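Local coordinates for protein D-aminopeptidase (Bacillus subtilis, PDB 1HI9) that removes N-terminal residues from peptides containing D-amino acids, using two zinc ions per subunit inside the central chamber of a homodecamer, at residues 112-117 / 177-182; 101-106 / 132-137; 148-153 / 169-174; 7-12 / 58-63. One frame throughout, in Å; residues are numbered along the deposited sequence.

Along the chain, contact 4 closes first, contact 2 and then contact 3 follow in series, and contact 1 crosses contact 2 and encloses contact 3. Their centres lie about 10 to 16 Å apart. All four draw on the mixed sheet: strands 53-58 and 2-7 lead into the loops of contact 4, strand 97-103 into contact 2, strands 148-152 and 169-176 form contact 3, and strand 181-184 edges contact 1. Contacts 2 and 4 share a zinc and a bridging water, and His115 of contact 1 packs on ligands of both, while Lys174 of contact 3 bonds the loop carrying Glu10. Loops after strands 2-7, 53-58 and 97-103, with the start of helix 133-143, thus supply the zinc ligands.

Contact 1: residues 112-117 / 177-182; sequences VMSHSM and ISRSAV
Arg179 holds Ser114 side-on, with NE and NH2 each serving a different atom of the serine. NH2 donates to Ser114 O at 2.9 Å, arriving nearly along the C=O axis though bent at the hydrogen (139°), while Ser114 OG lies in the guanidinium plane, 3.2 Å from Arg179 NE. Arg179 CG sits anti to the backbone N (chi1 -168°), and the chain runs extended from CG to NE past Met113, whose N is 3.7 Å from Arg179 CG. That same Met113 N donates to Arg179 O at 2.7 Å in an almost straight bond, 167° at the hydrogen. Next to it is the close apolar part: Val112 CB meets Val182 CG1 at 3.5 Å, the two side chains crossing at about a right angle, and Val112 CG2 rests against Arg179 O.

The other end is looser. His115, the active-site nucleophile, approaches no closer than 4.4 Å, from its CB to Arg179 NH2, and its ring leads away. ND1 donates in the ring plane to Met113 O at 2.7 Å, which, with stacking on His104, limits the ring's rotation.

Phe273 of a third subunit meets the His115 ring edge-to-face and accepts from Arg179 NH1 through its backbone O. Segment 112-117 lies in the loop between strands 97-103 and 121-126; segment 177-182 turns into strand 181-184, which lies beside 169-176 and continues the sheet antiparallel into a second subunit.

Contact 2: residues 101-106 / 132-137; sequences LGYHAR and GELGLN. With ZN (zinc ion), chain F.
Glu133 and His104 meet at one zinc ion, and the glutamate side chain can be followed outward to it. Its CB points toward segment 101-106. Glu133 CG is anti to the carbonyl carbon (chi1 -73°), still 4.1 Å from the zinc, and the chain runs extended beyond it. OE1 binds the metal at 2.0 Å. OE2 stays at a longer 2.7 Å from the zinc and also accepts from the zinc-bound water and from Met117 N; it touches His104 CE1 at 3.1 Å, at the edge of the ring and in its plane. Carboxylate and ring planes stand 82° apart. His104 NE2 binds the same zinc at 1.9 Å, and its ND1 donates in the ring plane to Ala105 O at 177°, which, with the zinc on NE2, helps hold the ring's rotation. Asp8 OD2 joins the site.

Beside the metal, Asn137 ND2 donates to Tyr103 OH at 2.8 Å, and that hydroxyl also bonds Ser6 OG. Leu134 CA lies at the edge of the tyrosine ring, with CB 4.1 Å from Tyr103 CD2. At Gly132, the N-cap, CA packs 3.5 Å from Arg106 CB.

The contact sets the N-terminal end of helix 133-143 against the end of strand 97-103, with helix 155-162 touching Leu134 and strand 121-126 touching Leu136.

Contact 3: residues 148-153 / 169-174; sequences VLMVAG and TTAAVK
Val151 joins its neighbour strand through both backbone polar groups: N donates to Thr169 O at 2.9 Å, and O accepts from Ala171 N at 3.0 Å. The ladder begins with Thr169 N to Leu149 O and continues through Gly153 N to Ala171 O, ending with Val173 N donating to Gly153 O at 2.9 Å. Strand axes 17° apart and 4.7 Å at closest approach confirm a parallel pair. The carbonyls also receive CA-H contacts, the shortest from Met150 CA to Thr169 O at 3.1 Å.

On the face bearing Met150, Ala152 and Ala171, the side-chain contacts are mostly apolar. Met150 CG, anti to the backbone N (chi1 -171°), lies against Thr169 O, and a bend at chi3 then brings CE to 4.1 Å from Ala171 CB. Ala152 CB meets that same methyl at 3.9 Å.

Outward from this shell, helix 187-203 covers the Met150 face, and helix 155-162 packs on Val151 and Thr170, whose OG1 bonds Glu162. At the C-terminal end, Lys174 NZ bonds the backbone oxygens of Glu10, Ile12 and Leu15, tying this strand to the loop of a zinc ligand. Two adjacent parallel strands joined through helix 155-162 make a beta-alpha-beta crossover unit, here in a sheet covered by helices on both faces.

Contact 4: residues 7-12 / 58-63; sequences VDMEGI and DSHSKM. With ZN (zinc ion), chain G; ZN (zinc ion), chain F.
Met9 CB lies over one face of the His60 ring, 3.5 Å above the plane and over the ring centre, a CH-pi contact. Ser61 CB covers the opposite face at its centre. Met9 SD comes in obliquely, 3.3 Å from His60 CD2. Placed between these two groups, the ring presents its edge to a zinc; this metal, in the ring plane 2.5 Å from ND1, and Val21 O, bonded to NE2, together probably restrain its rotation.

Glu10's carboxylate is steep to the ring, 77° from it, and Asp8's is turned by an intermediate 53°. In Glu10 a bend at chi2 (81°) turns CD toward the same zinc; OE1 binds at 2.3 Å, with OE2 farther, at 2.8 Å. Asp8 splits its oxygens: OD1 binds this zinc at 2.3 Å, and OD2 binds the second zinc at 2.0 Å. A single water touches both metals as well, so Asp8 and the water together bridge a two-zinc site, which His104 and Glu133 complete.

Backbone pairing sets the register: Ser59 N donates to Val7 O at 2.8 Å, from above the carbonyl plane. The two loops leave the ends of the neighbouring parallel strands 2-7 and 53-58, with strand 97-103 on the far side of 2-7 and helix 28-48 packing on Val7, Met9 and Ile12.

Contact 1: residues 112-117 / 177-182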
loop_
_atom_site.group_PDB
_atom_site.type_symbol
_atom_site.label_atom_id
_atom_site.label_comp_id
_atom_site.label_asym_id
_atom_site.label_seq_id
_atom_site.Cartn_x
_atom_site.Cartn_y
_atom_site.Cartn_z
ATOM N N VAL A 112 16.322 -15.201 26.534
ATOM C CA VAL A 112 15.535 -15.010 25.328
ATOM C C VAL A 112 14.543 -13.852 25.499
ATOM O O VAL A 112 13.875 -13.742 26.527
ATOM C CB VAL A 112 14.774 -16.303 24.962
ATOM C CG1 VAL A 112 13.824 -16.677 26.083
ATOM C CG2 VAL A 112 14.034 -16.116 23.645
ATOM N N MET A 113 14.474 -12.985 24.490
ATOM C CA MET A 113 13.580 -11.829 24.485
ATOM C C MET A 113 13.616 -11.012 25.769
ATOM O O MET A 113 12.591 -10.530 26.235
ATOM C CB MET A 113 12.151 -12.283 24.192
ATOM C CG MET A 113 12.024 -12.972 22.839
ATOM S SD MET A 113 10.320 -13.508 22.441
ATOM C CE MET A 113 9.763 -12.041 21.759
ATOM N N SER A 114 14.809 -10.853 26.331
ATOM C CA SER A 114 14.978 -10.094 27.566
ATOM C C SER A 114 14.579 -8.618 27.408
ATOM O O SER A 114 14.918 -7.966 26.418
ATOM C CB SER A 114 16.433 -10.169 28.029
ATOM O OG SER A 114 17.289 -9.577 27.074
ATOM N N HIS A 115 13.853 -8.110 28.398
ATOM C CA HIS A 115 13.423 -6.712 28.423
ATOM C C HIS A 115 12.630 -6.488 29.697
ATOM O O HIS A 115 12.394 -7.434 30.440
ATOM C CB HIS A 115 12.551 -6.374 27.213
ATOM C CG HIS A 115 11.225 -7.065 27.221
ATOM N ND1 HIS A 115 11.080 -8.400 26.908
ATOM C CD2 HIS A 115 9.990 -6.623 27.554
ATOM C CE1 HIS A 115 9.815 -8.748 27.043
ATOM N NE2 HIS A 115 9.131 -7.688 27.433
ATOM N N SER A 116 12.247 -5.238 29.944
ATOM C CA SER A 116 11.466 -4.863 31.120
ATOM C C SER A 116 10.377 -3.857 30.742
ATOM O O SER A 116 10.650 -2.666 30.618
ATOM C CB SER A 116 12.371 -4.242 32.190
ATOM O OG SER A 116 13.334 -5.164 32.644
ATOM N N MET A 117 9.152 -4.353 30.570
ATOM C CA MET A 117 7.982 -3.552 30.192
ATOM C C MET A 117 8.069 -2.974 28.777
ATOM O O MET A 117 7.255 -3.311 27.926
ATOM C CB MET A 117 7.740 -2.432 31.203
ATOM C CG MET A 117 7.318 -2.924 32.587
ATOM S SD MET A 117 5.860 -4.033 32.583
ATOM C CE MET A 117 4.519 -2.877 32.234
ATOM N N ILE A 177 19.616 -19.700 24.343
ATOM C CA ILE A 177 20.861 -19.810 23.597
ATOM C C ILE A 177 21.289 -18.393 23.174
ATOM O O ILE A 177 22.478 -18.068 23.171
ATOM C CB ILE A 177 20.702 -20.722 22.360
ATOM C CG1 ILE A 177 20.438 -22.164 22.826
ATOM C CG2 ILE A 177 21.966 -20.673 21.485
ATOM C CD1 ILE A 177 20.193 -23.158 21.684
ATOM N N SER A 178 20.309 -17.557 22.825
ATOM C CA SER A 178 20.543 -16.161 22.442
ATOM C C SER A 178 19.263 -15.391 22.758
ATOM O O SER A 178 18.287 -15.967 23.248
ATOM C CB SER A 178 20.873 -16.023 20.953
ATOM O OG SER A 178 19.708 -15.949 20.163
ATOM N N ARG A 179 19.255 -14.095 22.490
ATOM C CA ARG A 179 18.062 -13.315 22.778
ATOM C C ARG A 179 16.896 -13.718 21.860
ATOM O O ARG A 179 15.748 -13.385 22.131
ATOM C CB ARG A 179 18.364 -11.818 22.646
ATOM C CG ARG A 179 17.280 -10.898 23.203
ATOM C CD ARG A 179 17.884 -9.556 23.543
ATOM N NE ARG A 179 16.912 -8.593 24.024
ATOM C CZ ARG A 179 16.128 -7.869 23.236
ATOM N NH1 ARG A 179 16.204 -8.011 21.920
ATOM N NH2 ARG A 179 15.290 -6.978 23.767
ATOM N N SER A 180 17.185 -14.448 20.786
ATOM C CA SER A 180 16.135 -14.881 19.869
ATOM C C SER A 180 16.300 -16.337 19.458
ATOM O O SER A 180 16.037 -16.710 18.309
ATOM C CB SER A 180 16.122 -13.997 18.616
ATOM O OG SER A 180 17.365 -14.058 17.938
ATOM N N ALA A 181 16.753 -17.162 20.397
ATOM C CA ALA A 181 16.971 -18.584 20.123
ATOM C C ALA A 181 16.950 -19.392 21.406
ATOM O O ALA A 181 17.497 -18.976 22.426
ATOM C CB ALA A 181 18.305 -18.778 19.410
ATOM N N VAL A 182 16.324 -20.555 21.353
ATOM C CA VAL A 182 16.249 -21.397 22.531
ATOM C C VAL A 182 16.206 -22.878 22.193
ATOM O O VAL A 182 15.940 -23.270 21.057
ATOM C CB VAL A 182 14.996 -21.070 23.382
ATOM C CG1 VAL A 182 15.071 -19.645 23.916
ATOM C CG2 VAL A 182 13.742 -21.258 22.551
#

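Contact 2: residues 101-106 / 132-137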
loop_
_atom_site.group_PDB
_atom_site.type_symbol
_atom_site.label_atom_id
_atom_site.label_comp_id
_atom_site.label_asym_id
_atom_site.label_seq_id
_atom_site.Cartn_x
_atom_site.Cartn_y
_atom_site.Cartn_z
ATOM N N LEU A 101 3.824 -17.115 35.095
ATOM C CA LEU A 101 3.991 -18.032 33.960
ATOM C C LEU A 101 4.456 -17.327 32.694
ATOM O O LEU A 101 4.025 -16.215 32.396
ATOM C CB LEU A 101 2.661 -18.727 33.662
ATOM C CG LEU A 101 2.630 -20.224 33.370
ATOM C CD1 LEU A 101 1.220 -20.585 32.937
ATOM C CD2 LEU A 101 3.624 -20.613 32.298
ATOM N N GLY A 102 5.319 -17.996 31.939
ATOM C CA GLY A 102 5.817 -17.423 30.708
ATOM C C GLY A 102 6.655 -16.179 30.908
ATOM O O GLY A 102 6.686 -15.296 30.047
ATOM N N TYR A 103 7.331 -16.096 32.051
ATOM C CA TYR A 103 8.175 -14.946 32.320
ATOM C C TYR A 103 9.520 -15.025 31.611
ATOM O O TYR A 103 9.950 -16.084 31.142
ATOM C CB TYR A 103 8.358 -14.772 33.825
ATOM C CG TYR A 103 7.270 -13.917 34.448
ATOM C CD1 TYR A 103 5.924 -14.170 34.190
ATOM C CD2 TYR A 103 7.586 -12.848 35.271
ATOM C CE1 TYR A 103 4.920 -13.366 34.737
ATOM C CE2 TYR A 103 6.593 -12.042 35.824
ATOM C CZ TYR A 103 5.269 -12.302 35.553
ATOM O OH TYR A 103 4.307 -11.483 36.086
ATOM N N HIS A 104 10.178 -13.876 31.538
ATOM C CA HIS A 104 11.467 -13.757 30.863
ATOM C C HIS A 104 12.436 -12.959 31.710
ATOM O O HIS A 104 12.048 -12.364 32.701
ATOM C CB HIS A 104 11.267 -13.054 29.513
ATOM C CG HIS A 104 10.525 -11.758 29.629
ATOM N ND1 HIS A 104 11.114 -10.597 30.078
ATOM C CD2 HIS A 104 9.222 -11.457 29.409
ATOM C CE1 HIS A 104 10.213 -9.632 30.127
ATOM N NE2 HIS A 104 9.056 -10.130 29.725
ATOM N N ALA A 105 13.696 -12.948 31.287
ATOM C CA ALA A 105 14.745 -12.232 31.986
ATOM C C ALA A 105 14.557 -10.726 31.860
ATOM O O ALA A 105 13.968 -10.233 30.879
ATOM C CB ALA A 105 16.086 -12.633 31.428
ATOM N N ARG A 106 15.061 -9.997 32.857
ATOM C CA ARG A 106 14.966 -8.534 32.864
ATOM C C ARG A 106 15.914 -7.960 31.812
ATOM O O ARG A 106 16.827 -8.642 31.346
ATOM C CB ARG A 106 15.296 -7.978 34.263
ATOM C CG ARG A 106 16.706 -8.299 34.813
ATOM C CD ARG A 106 16.849 -7.811 36.257
ATOM N NE ARG A 106 18.088 -8.236 36.920
ATOM C CZ ARG A 106 19.243 -7.578 36.870
ATOM N NH1 ARG A 106 19.350 -6.445 36.185
ATOM N NH2 ARG A 106 20.292 -8.063 37.515
ATOM N N GLY A 132 13.392 -6.576 37.385
ATOM C CA GLY A 132 12.707 -6.457 36.115
ATOM C C GLY A 132 11.237 -6.628 36.416
ATOM O O GLY A 132 10.799 -6.375 37.544
ATOM N N GLU A 133 10.471 -7.057 35.420
ATOM C CA GLU A 133 9.040 -7.284 35.608
ATOM C C GLU A 133 8.830 -8.259 36.762
ATOM O O GLU A 133 7.969 -8.062 37.621
ATOM C CB GLU A 133 8.428 -7.871 34.330
ATOM C CG GLU A 133 8.292 -6.876 33.195
ATOM C CD GLU A 133 8.021 -7.537 31.861
ATOM O OE1 GLU A 133 7.220 -8.496 31.816
ATOM O OE2 GLU A 133 8.602 -7.095 30.848
ATOM N N LEU A 134 9.635 -9.315 36.770
ATOM C CA LEU A 134 9.551 -10.342 37.794
ATOM C C LEU A 134 9.671 -9.741 39.189
ATOM O O LEU A 134 8.832 -9.993 40.056
ATOM C CB LEU A 134 10.651 -11.369 37.560
ATOM C CG LEU A 134 10.479 -12.709 38.251
ATOM C CD1 LEU A 134 11.328 -13.750 37.525
ATOM C CD2 LEU A 134 10.866 -12.586 39.708
ATOM N N GLY A 135 10.704 -8.930 39.384
ATOM C CA GLY A 135 10.936 -8.311 40.671
ATOM C C GLY A 135 9.853 -7.340 41.062
ATOM O O GLY A 135 9.325 -7.428 42.167
ATOM N N LEU A 136 9.515 -6.412 40.174
ATOM C CA LEU A 136 8.470 -5.450 40.490
ATOM C C LEU A 136 7.158 -6.148 40.841
ATOM O O LEU A 136 6.496 -5.770 41.805
ATOM C CB LEU A 136 8.229 -4.495 39.319
ATOM C CG LEU A 136 9.230 -3.362 39.095
ATOM C CD1 LEU A 136 8.740 -2.490 37.924
ATOM C CD2 LEU A 136 9.371 -2.517 40.355
ATOM N N ASN A 137 6.779 -7.161 40.065
ATOM C CA ASN A 137 5.527 -7.853 40.341
ATOM C C ASN A 137 5.592 -8.610 41.674
ATOM O O ASN A 137 4.594 -8.700 42.402
ATOM C CB ASN A 137 5.158 -8.804 39.194
ATOM C CG ASN A 137 5.007 -8.084 37.855
ATOM O OD1 ASN A 137 4.828 -6.864 37.801
ATOM N ND2 ASN A 137 5.069 -8.837 36.776
HETATM ZN ZN ZN F . 7.342 -9.353 30.040
HETATM O O HOH W 1 6.543 -7.844 28.816
#

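Contact 3: residues 148-153 / 169-174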
loop_
_atom_site.group_PDB
_atom_site.type_symbol
_atom_site.label_atom_id
_atom_site.label_comp_id
_atom_site.label_asym_id
_atom_site.label_seq_id
_atom_site.Cartn_x
_atom_site.Cartn_y
_atom_site.Cartn_z
ATOM N N VAL A 148 5.271 -15.439 46.135
ATOM C CA VAL A 148 5.365 -15.921 44.772
ATOM C C VAL A 148 5.819 -17.372 44.896
ATOM O O VAL A 148 7.004 -17.657 45.077
ATOM C CB VAL A 148 6.399 -15.112 43.965
ATOM C CG1 VAL A 148 6.552 -15.695 42.578
ATOM C CG2 VAL A 148 5.965 -13.652 43.890
ATOM N N LEU A 149 4.865 -18.288 44.806
ATOM C CA LEU A 149 5.146 -19.706 44.958
ATOM C C LEU A 149 5.923 -20.337 43.820
ATOM O O LEU A 149 6.779 -21.195 44.040
ATOM C CB LEU A 149 3.835 -20.466 45.154
ATOM C CG LEU A 149 2.960 -19.953 46.298
ATOM C CD1 LEU A 149 1.725 -20.847 46.446
ATOM C CD2 LEU A 149 3.760 -19.942 47.595
ATOM N N MET A 150 5.625 -19.910 42.599
ATOM C CA MET A 150 6.270 -20.478 41.427
ATOM C C MET A 150 6.483 -19.452 40.319
ATOM O O MET A 150 5.720 -18.498 40.181
ATOM C CB MET A 150 5.408 -21.621 40.893
ATOM C CG MET A 150 6.045 -22.457 39.802
ATOM S SD MET A 150 4.864 -23.655 39.175
ATOM C CE MET A 150 5.082 -23.466 37.411
ATOM N N VAL A 151 7.526 -19.671 39.530
ATOM C CA VAL A 151 7.855 -18.813 38.406
ATOM C C VAL A 151 8.306 -19.726 37.268
ATOM O O VAL A 151 9.234 -20.512 37.439
ATOM C CB VAL A 151 9.002 -17.825 38.759
ATOM C CG1 VAL A 151 9.429 -17.047 37.521
ATOM C CG2 VAL A 151 8.544 -16.850 39.841
ATOM N N ALA A 152 7.633 -19.637 36.120
ATOM C CA ALA A 152 7.978 -20.453 34.962
ATOM C C ALA A 152 8.386 -19.571 33.793
ATOM O O ALA A 152 7.887 -18.455 33.629
ATOM C CB ALA A 152 6.805 -21.324 34.566
ATOM N N GLY A 153 9.302 -20.081 32.981
ATOM C CA GLY A 153 9.785 -19.337 31.834
ATOM C C GLY A 153 11.045 -20.018 31.343
ATOM O O GLY A 153 11.151 -21.244 31.416
ATOM N N THR A 169 9.836 -21.976 43.703
ATOM C CA THR A 169 9.890 -23.089 42.765
ATOM C C THR A 169 9.920 -22.513 41.348
ATOM O O THR A 169 9.133 -21.629 41.008
ATOM C CB THR A 169 8.665 -24.012 42.915
ATOM O OG1 THR A 169 8.711 -24.667 44.186
ATOM C CG2 THR A 169 8.657 -25.066 41.821
ATOM N N THR A 170 10.837 -23.009 40.528
ATOM C CA THR A 170 10.953 -22.521 39.166
ATOM C C THR A 170 10.810 -23.654 38.165
ATOM O O THR A 170 11.162 -24.803 38.447
ATOM C CB THR A 170 12.304 -21.815 38.928
ATOM O OG1 THR A 170 13.368 -22.764 39.018
ATOM C CG2 THR A 170 12.526 -20.720 39.969
ATOM N N ALA A 171 10.293 -23.319 36.987
ATOM C CA ALA A 171 10.101 -24.297 35.928
ATOM C C ALA A 171 10.666 -23.735 34.632
ATOM O O ALA A 171 10.085 -22.836 34.026
ATOM C CB ALA A 171 8.620 -24.607 35.771
ATOM N N ALA A 172 11.808 -24.273 34.218
ATOM C CA ALA A 172 12.473 -23.831 33.003
ATOM C C ALA A 172 11.974 -24.629 31.813
ATOM O O ALA A 172 12.513 -25.683 31.490
ATOM C CB ALA A 172 13.995 -23.986 33.149
ATOM N N VAL A 173 10.955 -24.113 31.140
ATOM C CA VAL A 173 10.386 -24.827 30.006
ATOM C C VAL A 173 11.275 -24.795 28.771
ATOM O O VAL A 173 11.042 -25.526 27.812
ATOM C CB VAL A 173 8.994 -24.260 29.662
ATOM C CG1 VAL A 173 8.054 -24.461 30.844
ATOM C CG2 VAL A 173 9.099 -22.768 29.329
ATOM N N LYS A 174 12.290 -23.941 28.784
ATOM C CA LYS A 174 13.200 -23.870 27.651
ATOM C C LYS A 174 14.546 -23.284 28.077
ATOM O O LYS A 174 14.632 -22.587 29.083
ATOM C CB LYS A 174 12.580 -23.028 26.523
ATOM C CG LYS A 174 12.146 -21.627 26.939
ATOM C CD LYS A 174 11.460 -20.899 25.801
ATOM C CE LYS A 174 10.895 -19.559 26.263
ATOM N NZ LYS A 174 10.156 -18.823 25.175
#

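Contact 4: residues 7-12 / 58-63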
loop_
_atom_site.group_PDB
_atom_site.type_symbol
_atom_site.label_atom_id
_atom_site.label_comp_id
_atom_site.label_asym_id
_atom_site.label_seq_id
_atom_site.Cartn_x
_atom_site.Cartn_y
_atom_site.Cartn_z
ATOM N N VAL A 7 0.291 -14.263 33.573
ATOM C CA VAL A 7 0.858 -14.944 32.418
ATOM C C VAL A 7 1.407 -14.014 31.341
ATOM O O VAL A 7 0.665 -13.239 30.737
ATOM C CB VAL A 7 -0.180 -15.877 31.749
ATOM C CG1 VAL A 7 0.518 -16.790 30.747
ATOM C CG2 VAL A 7 -0.910 -16.694 32.803
ATOM N N ASP A 8 2.715 -14.109 31.107
ATOM C CA ASP A 8 3.389 -13.325 30.081
ATOM C C ASP A 8 3.583 -14.270 28.891
ATOM O O ASP A 8 3.206 -15.443 28.962
ATOM C CB ASP A 8 4.746 -12.835 30.596
ATOM C CG ASP A 8 5.155 -11.508 29.992
ATOM O OD1 ASP A 8 4.477 -11.033 29.061
ATOM O OD2 ASP A 8 6.162 -10.934 30.449
ATOM N N MET A 9 4.180 -13.778 27.809
ATOM C CA MET A 9 4.373 -14.617 26.617
ATOM C C MET A 9 5.792 -15.012 26.229
ATOM O O MET A 9 6.014 -16.141 25.803
ATOM C CB MET A 9 3.755 -13.940 25.396
ATOM C CG MET A 9 2.477 -14.574 24.916
ATOM S SD MET A 9 1.986 -13.924 23.340
ATOM C CE MET A 9 1.852 -15.399 22.392
ATOM N N GLU A 10 6.738 -14.082 26.337
ATOM C CA GLU A 10 8.110 -14.351 25.927
ATOM C C GLU A 10 8.718 -15.607 26.531
ATOM O O GLU A 10 9.539 -16.273 25.901
ATOM C CB GLU A 10 9.011 -13.157 26.236
ATOM C CG GLU A 10 8.733 -11.926 25.388
ATOM C CD GLU A 10 7.557 -11.109 25.893
ATOM O OE1 GLU A 10 6.934 -11.519 26.891
ATOM O OE2 GLU A 10 7.262 -10.052 25.293
ATOM N N GLY A 11 8.313 -15.928 27.750
ATOM C CA GLY A 11 8.839 -17.100 28.410
ATOM C C GLY A 11 8.052 -18.369 28.155
ATOM O O GLY A 11 8.423 -19.429 28.643
ATOM N N ILE A 12 6.962 -18.283 27.397
ATOM C CA ILE A 12 6.171 -19.469 27.107
ATOM C C ILE A 12 7.047 -20.475 26.380
ATOM O O ILE A 12 7.970 -20.110 25.635
ATOM C CB ILE A 12 4.951 -19.138 26.241
ATOM C CG1 ILE A 12 3.983 -18.275 27.040
ATOM C CG2 ILE A 12 4.268 -20.409 25.785
ATOM C CD1 ILE A 12 3.495 -18.913 28.318
ATOM N N ASP A 58 -3.918 -11.908 32.067
ATOM C CA ASP A 58 -3.110 -11.872 30.854
ATOM C C ASP A 58 -2.185 -10.687 31.069
ATOM O O ASP A 58 -2.653 -9.549 31.185
ATOM C CB ASP A 58 -4.007 -11.623 29.636
ATOM C CG ASP A 58 -3.294 -11.864 28.322
ATOM O OD1 ASP A 58 -2.119 -11.450 28.200
ATOM O OD2 ASP A 58 -3.916 -12.450 27.407
ATOM N N SER A 59 -0.879 -10.944 31.114
ATOM C CA SER A 59 0.091 -9.873 31.373
ATOM C C SER A 59 1.025 -9.510 30.233
ATOM O O SER A 59 2.096 -8.966 30.471
ATOM C CB SER A 59 0.936 -10.240 32.594
ATOM O OG SER A 59 0.107 -10.560 33.689
ATOM N N HIS A 60 0.615 -9.772 29.001
ATOM C CA HIS A 60 1.476 -9.483 27.868
ATOM C C HIS A 60 0.919 -8.459 26.879
ATOM O O HIS A 60 -0.220 -8.577 26.432
ATOM C CB HIS A 60 1.767 -10.796 27.140
ATOM C CG HIS A 60 2.480 -10.625 25.835
ATOM N ND1 HIS A 60 3.773 -10.157 25.751
ATOM C CD2 HIS A 60 2.081 -10.854 24.561
ATOM C CE1 HIS A 60 4.141 -10.108 24.484
ATOM N NE2 HIS A 60 3.133 -10.526 23.742
ATOM N N SER A 61 1.730 -7.460 26.543
ATOM C CA SER A 61 1.344 -6.449 25.562
ATOM C C SER A 61 -0.083 -5.898 25.752
ATOM O O SER A 61 -0.360 -5.232 26.754
ATOM C CB SER A 61 1.509 -7.055 24.160
ATOM O OG SER A 61 1.359 -6.092 23.128
ATOM N N LYS A 62 -0.977 -6.163 24.795
ATOM C CA LYS A 62 -2.359 -5.686 24.880
ATOM C C LYS A 62 -3.181 -6.563 25.803
ATOM O O LYS A 62 -4.367 -6.322 26.004
ATOM C CB LYS A 62 -3.023 -5.638 23.497
ATOM C CG LYS A 62 -2.333 -4.699 22.546
ATOM C CD LYS A 62 -2.254 -3.300 23.131
ATOM C CE LYS A 62 -1.163 -2.484 22.442
ATOM N NZ LYS A 62 -1.058 -1.106 22.997
ATOM N N MET A 63 -2.538 -7.592 26.343
ATOM C CA MET A 63 -3.160 -8.516 27.289
ATOM C C MET A 63 -4.496 -9.108 26.841
ATOM O O MET A 63 -5.406 -9.321 27.643
ATOM C CB MET A 63 -3.289 -7.806 28.640
ATOM C CG MET A 63 -1.941 -7.288 29.126
ATOM S SD MET A 63 -2.053 -6.020 30.411
ATOM C CE MET A 63 -0.334 -5.813 30.850
HETATM ZN ZN ZN G . 5.561 -9.783 27.485
HETATM ZN ZN ZN F . 7.342 -9.353 30.040
HETATM O O HOH W 1 6.543 -7.844 28.816
#